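Local atomic coordinates of restriction endonuclease THAI (PDB entry 3NDH), a protein that acts as a restriction endonuclease of the PD-(D/E)XK clan, probably cutting both strands of its specific DNA site, into which it intercalates without flipping nucleotides. Residues 21-26 with 68-73; 77-82 with 92-97; 98-103 with 134-139; 148-153 with 196-201. All blocks are in the same frame, centred on the assembly; numbering follows the deposited sequence.

Contact 1: 21-26 with 68-73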
# COMPACT_ATOMS: atom_id res chain seq x y z
N LYS A 21 11.39 -17.10 -20.53
CA LYS A 21 12.43 -16.95 -21.54
C LYS A 21 11.82 -16.41 -22.83
O LYS A 21 12.34 -15.45 -23.41
CB LYS A 21 13.13 -18.29 -21.80
CG LYS A 21 14.23 -18.25 -22.85
CD LYS A 21 14.87 -19.62 -23.02
CE LYS A 21 16.15 -19.55 -23.85
NZ LYS A 21 15.89 -19.12 -25.25
N ASP A 22 10.71 -17.00 -23.25
CA ASP A 22 10.03 -16.58 -24.47
C ASP A 22 9.59 -15.12 -24.38
O ASP A 22 9.73 -14.36 -25.34
CB ASP A 22 8.80 -17.47 -24.73
CG ASP A 22 9.17 -18.90 -25.03
OD1 ASP A 22 10.34 -19.15 -25.37
OD2 ASP A 22 8.29 -19.78 -24.91
N LEU A 23 9.10 -14.72 -23.21
CA LEU A 23 8.70 -13.33 -23.00
C LEU A 23 9.88 -12.39 -23.18
O LEU A 23 9.78 -11.37 -23.87
CB LEU A 23 8.15 -13.18 -21.58
CG LEU A 23 7.74 -11.78 -21.12
CD1 LEU A 23 6.44 -11.34 -21.79
CD2 LEU A 23 7.61 -11.77 -19.62
N PHE A 24 11.01 -12.73 -22.56
CA PHE A 24 12.17 -11.87 -22.54
C PHE A 24 12.92 -11.78 -23.87
O PHE A 24 13.69 -10.86 -24.08
CB PHE A 24 13.11 -12.24 -21.38
CG PHE A 24 12.72 -11.58 -20.08
CD1 PHE A 24 11.54 -11.92 -19.45
CD2 PHE A 24 13.52 -10.58 -19.52
CE1 PHE A 24 11.15 -11.28 -18.26
CE2 PHE A 24 13.14 -9.95 -18.33
CZ PHE A 24 11.97 -10.30 -17.71
N ARG A 25 12.67 -12.74 -24.77
CA ARG A 25 13.32 -12.77 -26.08
C ARG A 25 12.41 -12.26 -27.20
O ARG A 25 12.87 -12.06 -28.32
CB ARG A 25 13.79 -14.19 -26.39
CG ARG A 25 14.97 -14.59 -25.56
CD ARG A 25 15.23 -16.07 -25.63
NE ARG A 25 16.54 -16.56 -25.17
CZ ARG A 25 17.64 -15.86 -24.87
NH1 ARG A 25 17.66 -14.53 -24.95
NH2 ARG A 25 18.73 -16.53 -24.48
N ASP A 26 11.14 -12.01 -26.88
CA ASP A 26 10.15 -11.55 -27.85
C ASP A 26 10.48 -10.09 -28.21
O ASP A 26 10.45 -9.21 -27.37
CB ASP A 26 8.75 -11.71 -27.22
CG ASP A 26 7.63 -11.20 -28.08
OD1 ASP A 26 7.85 -10.27 -28.89
OD2 ASP A 26 6.51 -11.76 -27.97
N SER A 68 -0.04 -7.71 -16.11
CA SER A 68 -0.75 -7.36 -17.33
C SER A 68 0.10 -7.55 -18.59
O SER A 68 -0.44 -7.87 -19.66
CB SER A 68 -1.28 -5.93 -17.25
OG SER A 68 -2.23 -5.83 -16.20
N LEU A 69 1.41 -7.38 -18.47
CA LEU A 69 2.31 -7.73 -19.57
C LEU A 69 2.22 -9.21 -19.88
O LEU A 69 2.21 -9.60 -21.02
CB LEU A 69 3.75 -7.32 -19.24
CG LEU A 69 4.79 -7.58 -20.32
CD1 LEU A 69 4.56 -6.69 -21.51
CD2 LEU A 69 6.18 -7.39 -19.70
N LEU A 70 2.18 -10.04 -18.84
CA LEU A 70 2.03 -11.48 -19.04
C LEU A 70 0.70 -11.80 -19.70
O LEU A 70 0.65 -12.60 -20.61
CB LEU A 70 2.13 -12.23 -17.73
CG LEU A 70 3.37 -11.99 -16.88
CD1 LEU A 70 3.34 -12.83 -15.62
CD2 LEU A 70 4.65 -12.25 -17.67
N ILE A 71 -0.37 -11.16 -19.25
CA ILE A 71 -1.69 -11.38 -19.89
C ILE A 71 -1.66 -10.96 -21.36
O ILE A 71 -2.15 -11.69 -22.23
CB ILE A 71 -2.82 -10.61 -19.17
CG1 ILE A 71 -3.04 -11.15 -17.74
CG2 ILE A 71 -4.11 -10.69 -19.97
CD1 ILE A 71 -3.81 -10.22 -16.80
N TYR A 72 -1.04 -9.82 -21.63
CA TYR A 72 -0.89 -9.33 -23.00
C TYR A 72 -0.25 -10.38 -23.91
O TYR A 72 -0.79 -10.66 -24.97
CB TYR A 72 -0.09 -8.01 -22.96
CG TYR A 72 0.34 -7.49 -24.34
CD1 TYR A 72 -0.59 -7.12 -25.29
CD2 TYR A 72 1.68 -7.35 -24.65
CE1 TYR A 72 -0.19 -6.65 -26.53
CE2 TYR A 72 2.08 -6.88 -25.88
CZ TYR A 72 1.15 -6.53 -26.81
OH TYR A 72 1.58 -6.07 -28.05
N LYS A 73 0.87 -10.96 -23.51
CA LYS A 73 1.54 -11.94 -24.34
C LYS A 73 0.85 -13.30 -24.35
O LYS A 73 0.70 -13.91 -25.42
CB LYS A 73 3.00 -12.14 -23.94
CG LYS A 73 3.66 -13.24 -24.78
CD LYS A 73 5.14 -13.18 -24.74
CE LYS A 73 5.79 -14.28 -25.54
NZ LYS A 73 5.55 -14.19 -27.00
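L23 and K73 have the nearest backbones of the contact, CA to CA 7.4 Å, where the short helical segments 21-25 and 68-73 pass almost perpendicular at 89°, their axes 11.3 Å apart at closest. Side chains bridge that gap. A chi1 of 177° sets CG of L23 anti to the backbone N. Of the two methyls beyond it, CD2 of L23 meets CD2 of L70 at 3.6 Å, the leucines crossing at about a right angle. CD1 of L23 instead lies 3.7 Å from CD of K73, whose aliphatic chain slides past the leucine in the opposite direction. The lysine chain runs extended as far as CE and bends at its last torsion (chi4 66°), and K73 NZ donates to OD2 of D26 at 2.8 Å in a salt bridge. These two side chains meet tip to tip, the ammonium group taking the anti lone pair of OD2, the one away from the other oxygen. OD1 of D26 binds the backbone N of I29, since D26 is the N-cap of helix 27-46. On the same helix as K73, L69 packs against W222 of the second subunit. D26 thus uses one oxygen to cap a helix and the other to tie down K73; lysine and helix start would both tend to keep the aspartate negative, although the nearby carboxylate of E9 probably opposes this.

Contact 2: 77-82 with 92-97. With PGE (triethylene glycol), chain G.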
# COMPACT_ATOMS: atom_id res chain seq x y z
N LYS A 77 -6.45 -16.59 -20.14
CA LYS A 77 -6.65 -17.99 -19.78
C LYS A 77 -5.39 -18.63 -19.17
O LYS A 77 -5.50 -19.59 -18.40
CB LYS A 77 -7.11 -18.80 -21.00
CG LYS A 77 -8.47 -18.39 -21.55
CD LYS A 77 -8.85 -19.23 -22.77
CE LYS A 77 -10.14 -18.74 -23.41
NZ LYS A 77 -11.31 -18.96 -22.53
N ASN A 78 -4.22 -18.09 -19.48
CA ASN A 78 -2.94 -18.70 -19.08
C ASN A 78 -2.20 -17.97 -17.96
O ASN A 78 -1.08 -18.35 -17.59
CB ASN A 78 -2.04 -18.82 -20.30
CG ASN A 78 -2.64 -19.70 -21.36
OD1 ASN A 78 -3.06 -20.82 -21.07
ND2 ASN A 78 -2.70 -19.21 -22.60
N VAL A 79 -2.81 -16.92 -17.44
CA VAL A 79 -2.23 -16.14 -16.35
C VAL A 79 -3.24 -16.13 -15.23
O VAL A 79 -4.37 -15.69 -15.42
CB VAL A 79 -1.92 -14.70 -16.79
CG1 VAL A 79 -1.24 -13.93 -15.65
CG2 VAL A 79 -1.01 -14.70 -18.00
N GLU A 80 -2.84 -16.63 -14.07
CA GLU A 80 -3.71 -16.67 -12.92
C GLU A 80 -3.34 -15.54 -11.97
O GLU A 80 -2.29 -15.58 -11.33
CB GLU A 80 -3.61 -18.03 -12.22
CG GLU A 80 -4.01 -19.21 -13.11
CD GLU A 80 -2.94 -19.65 -14.13
OE1 GLU A 80 -1.73 -19.61 -13.81
OE2 GLU A 80 -3.32 -20.06 -15.26
N THR A 81 -4.21 -14.54 -11.91
CA THR A 81 -4.00 -13.35 -11.07
C THR A 81 -4.79 -13.42 -9.78
O THR A 81 -4.67 -12.56 -8.94
CB THR A 81 -4.41 -12.07 -11.81
OG1 THR A 81 -5.75 -12.21 -12.33
CG2 THR A 81 -3.44 -11.80 -12.97
N ASP A 82 -5.58 -14.48 -9.61
CA ASP A 82 -6.50 -14.61 -8.48
C ASP A 82 -5.85 -15.18 -7.21
O ASP A 82 -6.33 -16.15 -6.61
CB ASP A 82 -7.71 -15.45 -8.90
CG ASP A 82 -7.33 -16.84 -9.32
OD1 ASP A 82 -6.14 -17.09 -9.56
OD2 ASP A 82 -8.24 -17.70 -9.41
N VAL A 92 1.60 -14.00 -8.95
CA VAL A 92 0.91 -14.36 -10.17
C VAL A 92 1.41 -15.73 -10.58
O VAL A 92 2.49 -16.15 -10.15
CB VAL A 92 1.17 -13.26 -11.26
CG1 VAL A 92 2.62 -13.23 -11.72
CG2 VAL A 92 0.20 -13.38 -12.42
N LYS A 93 0.61 -16.46 -11.34
CA LYS A 93 1.05 -17.71 -11.93
C LYS A 93 0.90 -17.62 -13.43
O LYS A 93 -0.01 -16.97 -13.94
CB LYS A 93 0.29 -18.91 -11.39
CG LYS A 93 0.31 -19.04 -9.88
CD LYS A 93 -0.53 -20.22 -9.47
CE LYS A 93 -0.53 -20.36 -7.98
NZ LYS A 93 -1.35 -21.54 -7.52
N LEU A 94 1.82 -18.29 -14.12
CA LEU A 94 1.88 -18.30 -15.57
C LEU A 94 1.89 -19.76 -15.99
O LEU A 94 2.82 -20.51 -15.65
CB LEU A 94 3.15 -17.58 -16.05
CG LEU A 94 3.43 -17.54 -17.55
CD1 LEU A 94 2.28 -16.88 -18.33
CD2 LEU A 94 4.73 -16.78 -17.77
N PHE A 95 0.84 -20.18 -16.70
CA PHE A 95 0.61 -21.59 -17.00
C PHE A 95 0.77 -22.43 -15.74
O PHE A 95 1.33 -23.53 -15.78
CB PHE A 95 1.52 -22.11 -18.12
CG PHE A 95 1.29 -21.44 -19.45
CD1 PHE A 95 0.44 -22.01 -20.40
CD2 PHE A 95 1.93 -20.25 -19.77
CE1 PHE A 95 0.24 -21.40 -21.63
CE2 PHE A 95 1.73 -19.64 -21.01
CZ PHE A 95 0.89 -20.22 -21.93
N GLY A 96 0.26 -21.91 -14.62
CA GLY A 96 0.27 -22.60 -13.33
C GLY A 96 1.55 -22.46 -12.53
O GLY A 96 1.61 -22.91 -11.38
N SER A 97 2.58 -21.84 -13.10
CA SER A 97 3.88 -21.74 -12.46
C SER A 97 3.99 -20.41 -11.69
O SER A 97 3.80 -19.36 -12.29
CB SER A 97 4.98 -21.83 -13.50
OG SER A 97 6.24 -21.91 -12.86
C1 PGE G . 0.31 -21.55 -4.04
O1 PGE G . 0.77 -22.20 -5.22
C2 PGE G . -0.40 -20.24 -4.35
O2 PGE G . -1.79 -20.38 -4.08
C3 PGE G . -2.54 -19.20 -4.34
C4 PGE G . -3.83 -19.58 -5.06
O4 PGE G . -5.13 -19.56 -9.47
C6 PGE G . -4.56 -20.42 -8.51
C5 PGE G . -4.85 -19.81 -7.15
O3 PGE G . -3.61 -19.60 -6.46
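Two pairs make the antiparallel hairpin of strands 79-80 and 92-94: V79 with L94, non-hydrogen-bonded, and E80 with K93, hydrogen-bonded. The tight face is apolar: V79 CG1 meets V92 CG2 at 3.6 Å, V79 CG2 lies 4.0 Å from L94 CD1, and L70 and I71 of helix 58-74 cover V79.

The turn end and the face of E80 and K93 are looser. Beyond the strand end F95 N gives N78 O an almost straight bond (2.8 Å, 176°). At this exposed margin the N78 amide stacks on the F95 ring, their planes 15° apart, with N78 CB in a CH-pi contact 3.7 Å from the ring centroid; the amide ND2 is held by F74 O. In one of its two conformers, E80 bends at chi2 (78°), and its OE1 accepts from G96 N at 3.1 Å, the donor lying on the syn side but well out of the carboxylate plane. K93 runs extended away from the pair, and its NZ donates to O3 and O1 of a triethylene glycol, each at 3.2 Å, while D82 OD1 holds O4 of that molecule. In this conformer E80 therefore links its strand to the type I' turn L94-S97 through a charged acceptor, whereas the polar end of K93, bound to a glycol probably from the crystallisation liquor, has no partner in 77-82.

Contact 3: 98-103 with 134-139. With NA (sodium ion), chain E; nucleotides of chain C.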
# COMPACT_ATOMS: atom_id res chain seq x y z
N PRO A 98 4.35 -20.45 -10.40
CA PRO A 98 4.34 -19.24 -9.58
C PRO A 98 5.48 -18.27 -9.91
O PRO A 98 6.61 -18.69 -10.19
CB PRO A 98 4.46 -19.77 -8.15
CG PRO A 98 5.05 -21.11 -8.27
CD PRO A 98 4.76 -21.64 -9.63
N ILE A 99 5.18 -16.97 -9.84
CA ILE A 99 6.15 -15.92 -10.08
C ILE A 99 6.06 -14.88 -8.95
O ILE A 99 4.98 -14.47 -8.57
CB ILE A 99 5.91 -15.21 -11.44
CG1 ILE A 99 6.03 -16.18 -12.62
CG2 ILE A 99 6.89 -14.03 -11.62
CD1 ILE A 99 5.57 -15.61 -13.94
N SER A 100 7.22 -14.50 -8.43
CA SER A 100 7.38 -13.38 -7.52
C SER A 100 7.78 -12.17 -8.35
O SER A 100 8.66 -12.28 -9.20
CB SER A 100 8.51 -13.71 -6.56
OG SER A 100 8.90 -12.59 -5.81
N ILE A 101 7.13 -11.04 -8.14
CA ILE A 101 7.49 -9.78 -8.77
C ILE A 101 8.00 -8.82 -7.71
O ILE A 101 7.40 -8.69 -6.62
CB ILE A 101 6.24 -9.17 -9.47
CG1 ILE A 101 5.80 -10.06 -10.62
CG2 ILE A 101 6.53 -7.77 -9.97
CD1 ILE A 101 4.36 -9.82 -11.08
N LYS A 102 9.13 -8.17 -7.99
CA LYS A 102 9.67 -7.17 -7.07
C LYS A 102 10.15 -5.96 -7.84
O LYS A 102 10.66 -6.07 -8.95
CB LYS A 102 10.79 -7.74 -6.20
CG LYS A 102 10.26 -8.82 -5.26
CD LYS A 102 11.21 -9.28 -4.23
CE LYS A 102 10.53 -10.26 -3.28
NZ LYS A 102 9.55 -9.67 -2.30
N THR A 103 9.92 -4.79 -7.25
CA THR A 103 10.33 -3.55 -7.85
C THR A 103 11.15 -2.75 -6.84
O THR A 103 10.92 -2.80 -5.62
CB THR A 103 9.11 -2.74 -8.36
OG1 THR A 103 8.36 -2.22 -7.25
CG2 THR A 103 8.22 -3.61 -9.28
N PHE A 134 10.76 -19.67 -6.08
CA PHE A 134 9.98 -19.13 -7.19
C PHE A 134 10.78 -18.25 -8.14
O PHE A 134 11.61 -17.44 -7.74
CB PHE A 134 8.79 -18.34 -6.61
CG PHE A 134 8.04 -19.08 -5.55
CD1 PHE A 134 7.45 -20.30 -5.83
CD2 PHE A 134 7.94 -18.59 -4.26
CE1 PHE A 134 6.75 -21.01 -4.85
CE2 PHE A 134 7.25 -19.30 -3.27
CZ PHE A 134 6.67 -20.50 -3.56
N ASP A 135 10.48 -18.41 -9.43
CA ASP A 135 10.96 -17.49 -10.47
C ASP A 135 10.65 -16.06 -10.07
O ASP A 135 9.57 -15.80 -9.55
CB ASP A 135 10.28 -17.80 -11.81
CG ASP A 135 10.77 -19.09 -12.45
OD1 ASP A 135 11.88 -19.57 -12.09
OD2 ASP A 135 10.03 -19.62 -13.31
N LEU A 136 11.60 -15.17 -10.32
CA LEU A 136 11.52 -13.78 -9.92
C LEU A 136 11.60 -12.88 -11.15
O LEU A 136 12.47 -13.06 -12.01
CB LEU A 136 12.67 -13.46 -8.97
CG LEU A 136 12.97 -12.02 -8.58
CD1 LEU A 136 11.79 -11.39 -7.86
CD2 LEU A 136 14.23 -11.96 -7.72
N ILE A 137 10.66 -11.94 -11.25
CA ILE A 137 10.75 -10.80 -12.17
C ILE A 137 11.06 -9.58 -11.30
O ILE A 137 10.26 -9.18 -10.45
CB ILE A 137 9.47 -10.56 -12.98
CG1 ILE A 137 9.18 -11.76 -13.89
CG2 ILE A 137 9.61 -9.27 -13.84
CD1 ILE A 137 7.82 -11.67 -14.62
N LEU A 138 12.28 -9.05 -11.45
CA LEU A 138 12.77 -7.91 -10.71
C LEU A 138 12.87 -6.70 -11.62
O LEU A 138 13.56 -6.75 -12.62
CB LEU A 138 14.15 -8.23 -10.11
CG LEU A 138 14.84 -7.09 -9.34
CD1 LEU A 138 14.14 -6.79 -8.06
CD2 LEU A 138 16.32 -7.44 -9.11
N VAL A 139 12.19 -5.62 -11.27
CA VAL A 139 12.31 -4.38 -12.03
C VAL A 139 13.16 -3.39 -11.26
O VAL A 139 12.82 -2.96 -10.16
CB VAL A 139 10.94 -3.73 -12.29
CG1 VAL A 139 11.11 -2.60 -13.31
CG2 VAL A 139 9.93 -4.75 -12.79
NA NA E . 6.07 -9.06 -4.90
P DG C 8 7.50 -4.22 -4.24
OP1 DG C 8 7.69 -4.43 -5.69
OP2 DG C 8 8.11 -5.16 -3.26
O5' DG C 8 8.00 -2.74 -3.89
C5' DG C 8 8.53 -2.41 -2.60
C4' DG C 8 8.82 -0.93 -2.52
O4' DG C 8 8.95 -0.50 -1.15
C3' DG C 8 10.08 -0.44 -3.24
O3' DG C 8 9.77 0.86 -3.79
C2' DG C 8 11.08 -0.35 -2.09
C1' DG C 8 10.19 0.17 -0.98
N9 DG C 8 10.65 -0.08 0.38
C8 DG C 8 11.29 -1.20 0.85
N7 DG C 8 11.55 -1.13 2.13
C5 DG C 8 11.06 0.11 2.52
C6 DG C 8 11.06 0.75 3.79
O6 DG C 8 11.52 0.34 4.87
N1 DG C 8 10.44 2.00 3.73
C2 DG C 8 9.91 2.56 2.60
N2 DG C 8 9.34 3.77 2.74
N3 DG C 8 9.92 1.99 1.41
C4 DG C 8 10.51 0.77 1.45
O HOH W 1 8.56 -20.49 -9.99
O HOH W 2 7.28 -19.43 -13.11
O HOH W 3 7.16 -11.09 -4.18
O HOH W 4 7.46 -7.85 -3.15
O HOH W 5 4.64 -7.47 -6.03
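In the parallel strands of a beta-alpha-beta crossover, part of a PD-(D/E)XK core, I101 pairs with I137, and the first strand contributes I101 to the sodium site and T103 to the DNA contact. The strand segments run 22° apart, and S100 and K102 each exchange two backbone bonds with 134-139, giving N-H to D135 O and I137 O and accepting from I137 N and V139 N.

I101 O binds the sodium ion at 2.2 Å; three waters, D91 and a DNA phosphate complete its shell. S100 and K102 project from the opposite face to I101, in positions consistent with the last acidic and lysine places of the clan motif, a serine standing in for the acid. S100 OG reaches a sodium-bound water at 2.8 Å. K102 NZ donates to another at 2.9 Å, and that water in turn donates to OP2 of DG8 in chain C; K113 O also holds NZ. T103 OG1 takes the position between backbone N and carbonyl carbon (chi1 71°), and from there gives a 2.8 Å bond to OP1 of DG8. T103 N donates to the same OP1 at 2.7 Å, so one phosphate oxygen receives two bonds from one residue.

Beneath this polar row, L136 CD1 packs 4.0 Å from K102 CG, the two side chains at about a right angle. On the other face I99 CG2 meets I137 CD1 at 3.9 Å. Helix 58-74 covers I99 and I101, L20 of helix 19-25 touches I99 and I137, and strands 92-94 and 146-152 flank the pair in the sheet.

Contact 4: 148-153 with 196-201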
# COMPACT_ATOMS: atom_id res chain seq x y z
N GLY A 148 16.57 -1.80 -15.61
CA GLY A 148 16.16 -2.96 -16.40
C GLY A 148 15.14 -3.81 -15.68
O GLY A 148 14.91 -3.64 -14.48
N VAL A 149 14.58 -4.73 -16.44
CA VAL A 149 13.75 -5.77 -15.88
C VAL A 149 14.47 -7.07 -16.05
O VAL A 149 15.03 -7.34 -17.11
CB VAL A 149 12.33 -5.80 -16.48
CG1 VAL A 149 12.33 -5.96 -17.95
CG2 VAL A 149 11.49 -6.91 -15.83
N TYR A 150 14.46 -7.86 -14.99
CA TYR A 150 15.24 -9.10 -14.90
C TYR A 150 14.34 -10.28 -14.63
O TYR A 150 13.46 -10.21 -13.77
CB TYR A 150 16.25 -9.00 -13.76
CG TYR A 150 17.31 -7.96 -13.98
CD1 TYR A 150 18.58 -8.32 -14.39
CD2 TYR A 150 17.05 -6.60 -13.78
CE1 TYR A 150 19.56 -7.37 -14.61
CE2 TYR A 150 18.03 -5.65 -14.02
CZ TYR A 150 19.28 -6.05 -14.41
OH TYR A 150 20.26 -5.10 -14.63
N TYR A 151 14.59 -11.36 -15.37
CA TYR A 151 14.02 -12.68 -15.10
C TYR A 151 15.12 -13.51 -14.44
O TYR A 151 16.12 -13.83 -15.07
CB TYR A 151 13.52 -13.36 -16.39
CG TYR A 151 13.30 -14.86 -16.30
CD1 TYR A 151 12.79 -15.46 -15.15
CD2 TYR A 151 13.61 -15.67 -17.38
CE1 TYR A 151 12.62 -16.84 -15.08
CE2 TYR A 151 13.43 -17.04 -17.32
CZ TYR A 151 12.93 -17.60 -16.15
OH TYR A 151 12.75 -18.98 -16.08
N ILE A 152 14.93 -13.80 -13.16
CA ILE A 152 15.90 -14.53 -12.36
C ILE A 152 15.26 -15.87 -12.01
O ILE A 152 14.42 -15.95 -11.12
CB ILE A 152 16.27 -13.73 -11.09
CG1 ILE A 152 16.77 -12.32 -11.46
CG2 ILE A 152 17.34 -14.49 -10.32
CD1 ILE A 152 17.04 -11.39 -10.30
N PRO A 153 15.63 -16.94 -12.74
CA PRO A 153 15.05 -18.25 -12.48
C PRO A 153 15.23 -18.71 -11.03
O PRO A 153 16.22 -18.37 -10.39
CB PRO A 153 15.80 -19.17 -13.44
CG PRO A 153 16.31 -18.29 -14.52
CD PRO A 153 16.58 -16.96 -13.86
N GLU A 196 24.84 -15.66 -15.42
CA GLU A 196 24.72 -15.83 -16.86
C GLU A 196 23.32 -16.30 -17.27
O GLU A 196 22.84 -15.93 -18.34
CB GLU A 196 25.77 -16.84 -17.36
CG GLU A 196 26.01 -16.83 -18.86
CD GLU A 196 24.97 -17.58 -19.67
OE1 GLU A 196 24.37 -18.56 -19.16
OE2 GLU A 196 24.74 -17.18 -20.83
N GLU A 197 22.66 -17.08 -16.42
CA GLU A 197 21.33 -17.63 -16.74
C GLU A 197 20.19 -16.66 -16.45
O GLU A 197 19.03 -16.96 -16.76
CB GLU A 197 21.11 -18.95 -16.01
CG GLU A 197 21.96 -20.08 -16.61
CD GLU A 197 21.92 -21.39 -15.83
OE1 GLU A 197 21.62 -21.38 -14.61
OE2 GLU A 197 22.23 -22.44 -16.42
N THR A 198 20.49 -15.53 -15.83
CA THR A 198 19.51 -14.45 -15.67
C THR A 198 19.36 -13.70 -16.98
O THR A 198 20.35 -13.43 -17.67
CB THR A 198 19.90 -13.53 -14.52
OG1 THR A 198 19.71 -14.24 -13.29
CG2 THR A 198 19.10 -12.20 -14.51
N MET A 199 18.12 -13.36 -17.31
CA MET A 199 17.80 -12.63 -18.54
C MET A 199 17.32 -11.25 -18.17
O MET A 199 16.78 -11.03 -17.08
CB MET A 199 16.74 -13.39 -19.32
CG MET A 199 17.20 -14.77 -19.72
SD MET A 199 16.01 -15.63 -20.73
CE MET A 199 15.96 -14.61 -22.20
N SER A 200 17.54 -10.30 -19.07
CA SER A 200 17.12 -8.94 -18.79
C SER A 200 16.75 -8.18 -20.04
O SER A 200 17.17 -8.52 -21.15
CB SER A 200 18.20 -8.18 -18.03
OG SER A 200 19.39 -8.08 -18.78
N ILE A 201 15.96 -7.14 -19.83
CA ILE A 201 15.69 -6.11 -20.83
C ILE A 201 16.14 -4.82 -20.17
O ILE A 201 15.59 -4.40 -19.15
CB ILE A 201 14.20 -6.03 -21.18
CG1 ILE A 201 13.73 -7.36 -21.80
CG2 ILE A 201 13.95 -4.86 -22.15
CD1 ILE A 201 12.24 -7.49 -21.94
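Antiparallel at 162°, segments 148-152 and 199-201 bring Y150 and S200 together as a non-hydrogen-bonded pair, CA to CA 4.3 Å. V149 with I201 and Y151 with M199 are the hydrogen-bonded pairs on either side, each closed by two backbone bonds. The contact joins strand 199-204, outermost of the six-stranded sheet within this chain, to strand 146-152.

On the Y150 face, S200 CB lies over the tyrosine ring, 4.0 Å from its centroid and offset toward the rim, a CH-pi contact. T198 CG2 comes to the edge of the same ring, in its plane, 3.9 Å from CD1 of Y150. On the other face, Y151 and M199 lie side by side in a Met-aromatic contact: M199 SD stands at the ring edge, 4.1 Å from CD2 of Y151. P153 CG lies over one face of that ring, toward its rim. Further along, V149 CG1 touches I201 CB at 3.7 Å. Helix 27-46 packs on V149 and I201 through V33, and helix 19-25 on Y151 and M199.

Each tyrosine ring is thus met by aliphatic or sulfur groups, while the Y151 hydroxyl turns to D18, T198 OG1 to I192 O and S200 OG to K202.

In the fold
Contacts 2, 3 and 4 follow one another across a single six-stranded sheet. V92 O lies 2.8 Å from I99 N where contact 2 adjoins contact 3, and L138 O 2.8 Å from Y150 N where contact 3 adjoins contact 4; the outer two have centres about 20 Å apart and do not touch. Contact 1 packs on this sheet through its helices: L70 CD1 is 4.0 Å from V92 CG1 and 3.9 Å from I99 CD1, while F24 CE2 is 3.5 Å from V149 O. Contact 3 alone holds a sodium ligand. In the other contacts, the side chains of V92, L70 and V149 are about 9, 12 and 12 Å from the ion.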